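Local coordinates for protein DnaJ homolog dnj-2 (Caenorhabditis elegans, PDB 2QSA) that probably acts as an Hsp40-type co-chaperone, its J domain, the piece described here, being expected to stimulate the ATPase activity of an Hsp70 partner, at residues A[37-40]-A[41-44]; A[54-57]-A[58-61]; A[93-96]-A[97-101]. All coordinates share one frame; numbering follows the deposited sequence. Where two conformers were deposited one is given.

Contact 1: A[37-40]-A[41-44]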
loop_
_atom_site.group_PDB
_atom_site.type_symbol
_atom_site.label_atom_id
_atom_site.label_comp_id
_atom_site.label_asym_id
_atom_site.label_seq_id
_atom_site.Cartn_x
_atom_site.Cartn_y
_atom_site.Cartn_z
ATOM N N TYR A 37 -0.225 10.142 2.603
ATOM C CA TYR A 37 1.057 9.475 2.719
ATOM C C TYR A 37 1.983 10.286 3.603
ATOM O O TYR A 37 2.601 9.744 4.523
ATOM C CB TYR A 37 1.712 9.206 1.354
ATOM C CG TYR A 37 3.207 8.947 1.521
ATOM C CD1 TYR A 37 3.657 7.705 2.044
ATOM C CD2 TYR A 37 4.159 9.937 1.204
ATOM C CE1 TYR A 37 5.017 7.450 2.265
ATOM C CE2 TYR A 37 5.540 9.686 1.372
ATOM C CZ TYR A 37 5.944 8.452 1.931
ATOM O OH TYR A 37 7.259 8.247 2.136
ATOM N N ARG A 38 2.122 11.576 3.323
ATOM C CA ARG A 38 3.127 12.382 4.047
ATOM C C ARG A 38 2.815 12.425 5.556
ATOM O O ARG A 38 3.735 12.311 6.369
ATOM C CB ARG A 38 3.259 13.801 3.466
ATOM C CG ARG A 38 3.843 13.793 2.038
ATOM C CD ARG A 38 3.573 15.121 1.272
ATOM N NE ARG A 38 4.314 16.232 1.897
ATOM C CZ ARG A 38 5.597 16.518 1.655
ATOM N NH1 ARG A 38 6.333 15.822 0.763
ATOM N NH2 ARG A 38 6.149 17.518 2.335
ATOM N N ALA A 39 1.533 12.534 5.903
ATOM C CA ALA A 39 1.111 12.566 7.309
ATOM C C ALA A 39 1.390 11.242 7.990
ATOM O O ALA A 39 1.893 11.227 9.120
ATOM C CB ALA A 39 -0.370 12.926 7.422
ATOM N N LEU A 40 1.040 10.134 7.322
ATOM C CA LEU A 40 1.202 8.789 7.969
ATOM C C LEU A 40 2.677 8.395 8.021
ATOM O O LEU A 40 3.111 7.786 9.009
ATOM C CB LEU A 40 0.409 7.740 7.221
ATOM C CG LEU A 40 -1.085 7.878 7.525
ATOM C CD1 LEU A 40 -1.966 7.050 6.520
ATOM C CD2 LEU A 40 -1.361 7.511 9.014
ATOM N N ALA A 41 3.426 8.731 6.969
ATOM C CA ALA A 41 4.905 8.522 6.963
ATOM C C ALA A 41 5.566 9.271 8.116
ATOM O O ALA A 41 6.405 8.698 8.823
ATOM C CB ALA A 41 5.524 8.944 5.623
ATOM N N ARG A 42 5.149 10.521 8.346
ATOM C CA ARG A 42 5.659 11.282 9.489
ATOM C C ARG A 42 5.318 10.594 10.790
ATOM O O ARG A 42 6.166 10.454 11.662
ATOM C CB ARG A 42 5.097 12.699 9.517
ATOM C CG ARG A 42 5.788 13.637 8.563
ATOM C CD ARG A 42 5.435 15.093 8.897
ATOM N NE ARG A 42 4.031 15.416 8.602
ATOM C CZ ARG A 42 3.544 15.637 7.377
ATOM N NH1 ARG A 42 4.335 15.543 6.311
ATOM N NH2 ARG A 42 2.261 15.930 7.208
ATOM N N LYS A 43 4.068 10.154 10.915
ATOM C CA LYS A 43 3.608 9.493 12.147
ATOM C C LYS A 43 4.399 8.222 12.477
ATOM O O LYS A 43 4.664 7.934 13.644
ATOM C CB LYS A 43 2.105 9.183 12.033
ATOM C CG LYS A 43 1.533 8.418 13.238
ATOM C CD LYS A 43 0.058 8.044 13.014
ATOM C CE LYS A 43 -0.547 7.377 14.296
ATOM N NZ LYS A 43 -1.734 6.590 13.898
ATOM N N HIS A 44 4.730 7.442 11.447
ATOM C CA HIS A 44 5.354 6.131 11.668
ATOM C C HIS A 44 6.854 6.150 11.440
ATOM O O HIS A 44 7.488 5.091 11.407
ATOM C CB HIS A 44 4.655 5.077 10.820
ATOM C CG HIS A 44 3.243 4.847 11.253
ATOM N ND1 HIS A 44 2.926 4.237 12.449
ATOM C CD2 HIS A 44 2.063 5.192 10.680
ATOM C CE1 HIS A 44 1.611 4.215 12.594
ATOM N NE2 HIS A 44 1.061 4.748 11.523
#
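Tyr-37 holds its CG anti to the backbone N (chi1 161°), which brings the far half of its ring close to the methyl of Ala-41 one turn on, whereas Arg-42 bends at chi3 (-69°) and folds its guanidinium back over the backbone of Arg-38 and Ala-39. At the first of these meetings CB of Ala-41 stands over one face of the phenol, displaced from the ring centre toward its rim. It comes 3.7 Å from Tyr-37 CE1 and makes a CH-pi contact 25° off the ring normal. The same two residues share a backbone bond, Ala-41 N to Tyr-37 O at 2.8 Å, which sets the methyl one helical turn along from the root of the ring.

In one of its two conformers, the Arg-42 guanidinium lies with one face over Arg-38 O and Ala-39 CA. NH1 of Arg-42 is 3.3 Å from Arg-38 O, but its N-H is poorly aimed for a hydrogen bond; that oxygen instead takes the backbone N of Arg-42 at 3.0 Å. Arg-38 CB also lies close by, 3.5 Å from Arg-42 NH1. Because Arg-38 runs outward, its NE stays 4.5 Å from Arg-42 NH1, and the two like charges probably repel only mildly next to solvent. A turn further, His-44 sets its CD2 3.3 Å from Leu-40 O, the same oxygen that accepts the His-44 backbone N at 2.9 Å.

The Tyr-37 and Ala-41 side of helix 30-43 faces helix 52-73: Tyr-37 stacks on Tyr-69 and touches Ile-65, Ala-41 rests on Phe-62, and His-44 reaches Arg-61 and Ile-65, which joins the two long helices of the J domain.

Contact 2: A[54-57]-A[58-61]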
loop_
_atom_site.group_PDB
_atom_site.type_symbol
_atom_site.label_atom_id
_atom_site.label_comp_id
_atom_site.label_asym_id
_atom_site.label_seq_id
_atom_site.Cartn_x
_atom_site.Cartn_y
_atom_site.Cartn_z
ATOM N N GLU A 54 11.644 -0.148 19.428
ATOM C CA GLU A 54 10.491 0.605 18.906
ATOM C C GLU A 54 10.756 1.209 17.527
ATOM O O GLU A 54 9.830 1.367 16.716
ATOM C CB GLU A 54 10.045 1.684 19.886
ATOM C CG GLU A 54 9.464 1.132 21.196
ATOM C CD GLU A 54 8.844 2.211 22.073
ATOM O OE1 GLU A 54 8.549 3.311 21.552
ATOM O OE2 GLU A 54 8.646 1.960 23.289
ATOM N N LYS A 55 12.019 1.550 17.258
ATOM C CA LYS A 55 12.388 2.068 15.935
ATOM C C LYS A 55 12.159 0.982 14.878
ATOM O O LYS A 55 11.666 1.273 13.777
ATOM C CB LYS A 55 13.845 2.553 15.874
ATOM C CG LYS A 55 14.116 3.876 16.578
ATOM C CD LYS A 55 15.556 4.321 16.242
ATOM C CE LYS A 55 15.941 5.656 16.907
ATOM N NZ LYS A 55 15.169 6.836 16.367
ATOM N N LEU A 56 12.498 -0.272 15.215
ATOM C CA LEU A 56 12.247 -1.396 14.293
ATOM C C LEU A 56 10.760 -1.569 14.034
ATOM O O LEU A 56 10.351 -1.806 12.890
ATOM C CB LEU A 56 12.863 -2.706 14.825
ATOM C CG LEU A 56 14.398 -2.652 14.886
ATOM C CD1 LEU A 56 14.968 -3.883 15.549
ATOM C CD2 LEU A 56 15.023 -2.425 13.497
ATOM N N LEU A 57 9.962 -1.439 15.098
ATOM C CA LEU A 57 8.492 -1.604 14.948
ATOM C C LEU A 57 7.918 -0.471 14.101
ATOM O O LEU A 57 6.997 -0.683 13.295
ATOM C CB LEU A 57 7.813 -1.671 16.312
ATOM C CG LEU A 57 8.176 -2.913 17.124
ATOM C CD1 LEU A 57 7.539 -2.739 18.521
ATOM C CD2 LEU A 57 7.731 -4.214 16.426
ATOM N N ALA A 58 8.465 0.736 14.253
ATOM C CA ALA A 58 8.030 1.894 13.448
ATOM C C ALA A 58 8.422 1.664 11.987
ATOM O O ALA A 58 7.576 1.862 11.089
ATOM C CB ALA A 58 8.647 3.205 13.986
ATOM N N GLU A 59 9.665 1.215 11.752
ATOM C CA GLU A 59 10.132 0.894 10.374
ATOM C C GLU A 59 9.247 -0.147 9.694
ATOM O O GLU A 59 8.918 -0.022 8.501
ATOM C CB GLU A 59 11.602 0.445 10.358
ATOM C CG GLU A 59 12.503 1.585 10.681
ATOM C CD GLU A 59 13.971 1.215 10.783
ATOM O OE1 GLU A 59 14.410 0.303 10.041
ATOM O OE2 GLU A 59 14.674 1.857 11.608
ATOM N N GLU A 60 8.855 -1.147 10.469
ATOM C CA GLU A 60 7.959 -2.207 10.002
ATOM C C GLU A 60 6.677 -1.587 9.460
ATOM O O GLU A 60 6.241 -1.902 8.354
ATOM C CB GLU A 60 7.585 -3.149 11.153
ATOM C CG GLU A 60 8.530 -4.297 11.402
ATOM C CD GLU A 60 8.169 -5.089 12.671
ATOM O OE1 GLU A 60 6.958 -5.357 12.928
ATOM O OE2 GLU A 60 9.109 -5.451 13.414
ATOM N N ARG A 61 6.076 -0.684 10.224
ATOM C CA ARG A 61 4.811 -0.110 9.733
ATOM C C ARG A 61 5.067 0.876 8.570
ATOM O O ARG A 61 4.304 0.942 7.574
ATOM C CB ARG A 61 4.084 0.600 10.863
ATOM C CG ARG A 61 2.697 1.124 10.495
ATOM C CD ARG A 61 1.787 -0.055 10.006
ATOM N NE ARG A 61 0.467 0.394 9.574
ATOM C CZ ARG A 61 -0.310 -0.367 8.791
ATOM N NH1 ARG A 61 0.171 -1.588 8.422
ATOM N NH2 ARG A 61 -1.519 0.023 8.370
HETATM O O HOH W 1 5.236 -2.745 13.781
#
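Leu-57 and Glu-60 run side by side and point the same way, each with its CG beside its own backbone N (chi1 -66° and -87°). In one of the two conformers of Glu-60, its carboxylate lies along the leucine branch, with OE2 3.5 Å from Leu-57 CD2. Both of its oxygens approach that methyl, a contact of an apolar group with a charged one at the exposed side of the helix. Leu-57 O is gripped twice, by Arg-61 N at 3.2 Å and by a water that donates to it at 2.8 Å and also to Glu-60 OE1, so the water ties the acid to the leucine's carbonyl.

Ala-58 bonds through its N to Glu-54 O at 2.9 Å, and its small CB rests 3.5 Å from that oxygen and touches Val-49 of the preceding loop. Leu-56 contributes its carbonyl, which accepts Glu-60 N at 2.9 Å and has Glu-60 CG beside it.

Lys-55 NZ hydrogen-bonds to the carbonyl oxygens of Val-49 and Pro-46, and Arg-61 NH1 makes a salt bridge with Glu-15. This is the start of the second long helix of the J-domain hairpin, bordering the loop that carries the HPD motif.

Contact 3: A[93-96]-A[97-101]; sequences YNYY and QYYRL
Gln-97 CG lies over one face of the Tyr-93 ring, a CH-pi contact 18° off the normal, and this is the firm part of the meeting; as modelled, NE2 of the same residue meets the Tyr-96 ring at its edge, in plane, 3.5 Å from CD2. The setting is one alpha-helix, 91-101, the last helix modelled in this J-domain fragment, with residues four apart facing each other. Gln-97 reaches both tyrosines through a chain bent at chi2 (-54°). The 2.9 Å between Gln-97 NE2 and Tyr-93 CE1 is unusually short, so the exact placing of the amide is doubtful. With an alanine here the CG and the amide are gone, and the face of Tyr-93 and the edge of Tyr-96 would probably both be left without this neighbour on the Gln-97 side.

On another side of the helix, Tyr-95 and Tyr-99 run alongside each other, CD2 of Tyr-95 4.1 Å from CE2 of Tyr-99. Over the centre of the Tyr-99 ring stands CD2 of Tyr-98, whose own ring meets Tyr-11 edge-to-face. Tyr-95 also makes a cation-pi contact with Arg-91.

Arg-100 CB lies over a face of the Tyr-96 ring. Arg-100 NH2 goes on to a salt bridge with Glu-76, and on the way Arg-100 CD passes 3.9 Å from Tyr-96 OH.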
loop_
_atom_site.group_PDB
_atom_site.type_symbol
_atom_site.label_atom_id
_atom_site.label_comp_id
_atom_site.label_asym_id
_atom_site.label_seq_id
_atom_site.Cartn_x
_atom_site.Cartn_y
_atom_site.Cartn_z
ATOM N N TYR A 93 -2.686 -13.854 -13.682
ATOM C CA TYR A 93 -2.628 -12.539 -14.291
ATOM C C TYR A 93 -2.196 -11.481 -13.228
ATOM O O TYR A 93 -1.322 -10.654 -13.464
ATOM C CB TYR A 93 -4.022 -12.219 -14.850
ATOM C CG TYR A 93 -4.078 -10.851 -15.502
ATOM C CD1 TYR A 93 -3.542 -10.636 -16.771
ATOM C CD2 TYR A 93 -4.609 -9.759 -14.801
ATOM C CE1 TYR A 93 -3.587 -9.348 -17.342
ATOM C CE2 TYR A 93 -4.632 -8.480 -15.354
ATOM C CZ TYR A 93 -4.133 -8.280 -16.601
ATOM O OH TYR A 93 -4.168 -6.972 -17.078
ATOM N N ASN A 94 -2.810 -11.508 -12.061
ATOM C CA ASN A 94 -2.492 -10.499 -11.030
ATOM C C ASN A 94 -1.060 -10.607 -10.533
ATOM O O ASN A 94 -0.340 -9.594 -10.391
ATOM C CB ASN A 94 -3.457 -10.630 -9.854
ATOM C CG ASN A 94 -4.880 -10.223 -10.230
ATOM O OD1 ASN A 94 -5.063 -9.348 -11.070
ATOM N ND2 ASN A 94 -5.878 -10.830 -9.568
ATOM N N TYR A 95 -0.606 -11.835 -10.317
ATOM C CA TYR A 95 0.793 -12.020 -9.951
ATOM C C TYR A 95 1.734 -11.551 -11.053
ATOM O O TYR A 95 2.734 -10.880 -10.771
ATOM C CB TYR A 95 1.072 -13.494 -9.651
ATOM C CG TYR A 95 0.737 -13.946 -8.235
ATOM C CD1 TYR A 95 -0.565 -13.883 -7.742
ATOM C CD2 TYR A 95 1.727 -14.491 -7.419
ATOM C CE1 TYR A 95 -0.868 -14.328 -6.433
ATOM C CE2 TYR A 95 1.429 -14.945 -6.113
ATOM C CZ TYR A 95 0.120 -14.868 -5.650
ATOM O OH TYR A 95 -0.204 -15.300 -4.365
ATOM N N TYR A 96 1.445 -11.945 -12.299
ATOM C CA TYR A 96 2.253 -11.545 -13.446
ATOM C C TYR A 96 2.350 -9.998 -13.547
ATOM O O TYR A 96 3.453 -9.427 -13.701
ATOM C CB TYR A 96 1.615 -12.119 -14.728
ATOM C CG TYR A 96 2.320 -11.683 -15.986
ATOM C CD1 TYR A 96 3.525 -12.264 -16.365
ATOM C CD2 TYR A 96 1.811 -10.656 -16.755
ATOM C CE1 TYR A 96 4.200 -11.859 -17.494
ATOM C CE2 TYR A 96 2.503 -10.208 -17.894
ATOM C CZ TYR A 96 3.693 -10.825 -18.245
ATOM O OH TYR A 96 4.392 -10.412 -19.362
ATOM N N GLN A 97 1.207 -9.314 -13.454
ATOM C CA GLN A 97 1.228 -7.845 -13.591
ATOM C C GLN A 97 2.037 -7.202 -12.464
ATOM O O GLN A 97 2.755 -6.241 -12.705
ATOM C CB GLN A 97 -0.170 -7.239 -13.604
ATOM C CG GLN A 97 -1.095 -7.721 -14.778
ATOM C CD GLN A 97 -0.496 -7.537 -16.163
ATOM O OE1 GLN A 97 0.243 -6.585 -16.431
ATOM N NE2 GLN A 97 -0.836 -8.459 -17.065
ATOM N N TYR A 98 1.901 -7.736 -11.251
ATOM C CA TYR A 98 2.661 -7.218 -10.097
ATOM C C TYR A 98 4.169 -7.371 -10.348
ATOM O O TYR A 98 4.954 -6.399 -10.287
ATOM C CB TYR A 98 2.252 -7.961 -8.831
ATOM C CG TYR A 98 3.043 -7.566 -7.593
ATOM C CD1 TYR A 98 2.777 -6.368 -6.929
ATOM C CD2 TYR A 98 4.026 -8.395 -7.076
ATOM C CE1 TYR A 98 3.431 -6.015 -5.802
ATOM C CE2 TYR A 98 4.745 -8.024 -5.932
ATOM C CZ TYR A 98 4.423 -6.836 -5.303
ATOM O OH TYR A 98 5.118 -6.455 -4.184
ATOM N N TYR A 99 4.585 -8.598 -10.644
ATOM C CA TYR A 99 6.015 -8.837 -10.863
ATOM C C TYR A 99 6.592 -8.203 -12.135
ATOM O O TYR A 99 7.741 -7.703 -12.108
ATOM C CB TYR A 99 6.342 -10.332 -10.702
ATOM C CG TYR A 99 6.222 -10.808 -9.273
ATOM C CD1 TYR A 99 7.107 -10.355 -8.274
ATOM C CD2 TYR A 99 5.225 -11.688 -8.891
ATOM C CE1 TYR A 99 6.990 -10.792 -6.920
ATOM C CE2 TYR A 99 5.098 -12.130 -7.558
ATOM C CZ TYR A 99 5.993 -11.684 -6.580
ATOM O OH TYR A 99 5.847 -12.145 -5.282
ATOM N N ARG A 100 5.817 -8.152 -13.221
ATOM C CA ARG A 100 6.250 -7.516 -14.487
ATOM C C ARG A 100 6.628 -6.044 -14.297
ATOM O O ARG A 100 7.611 -5.539 -14.860
ATOM C CB ARG A 100 5.134 -7.555 -15.535
ATOM C CG ARG A 100 5.597 -7.145 -16.945
ATOM C CD ARG A 100 4.452 -6.778 -17.882
ATOM N NE ARG A 100 3.764 -5.580 -17.410
ATOM C CZ ARG A 100 4.155 -4.319 -17.643
ATOM N NH1 ARG A 100 5.236 -4.033 -18.377
ATOM N NH2 ARG A 100 3.444 -3.328 -17.144
ATOM N N LEU A 101 5.804 -5.343 -13.533
ATOM C CA LEU A 101 6.009 -3.925 -13.341
ATOM C C LEU A 101 7.276 -3.685 -12.566
ATOM O O LEU A 101 7.994 -2.712 -12.828
ATOM C CB LEU A 101 4.833 -3.303 -12.604
ATOM C CG LEU A 101 4.021 -2.331 -13.425
ATOM C CD1 LEU A 101 3.185 -1.514 -12.458
ATOM C CD2 LEU A 101 4.942 -1.409 -14.240
#

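In the fold
Followed from the N terminus, the three contacts come in series; none nests in or crosses another, and each joins successive turns of one helix, closing no loop. Contact 1 ends helix 30-43; the chain then loops round and enters helix 52-73, where contact 2 lies near the start. The two touch across the hairpin, His-44 O packing 3.4 Å from Ala-58 CB, beside the loop between the helices. Contact 3 belongs to the last helix, 91-101, its centre about 28 Å from the centre of either of the others and on the opposite side of the chain's centre from contact 1. It ties helix 75-86 to the N-terminal segment around Leu-10 and Tyr-11.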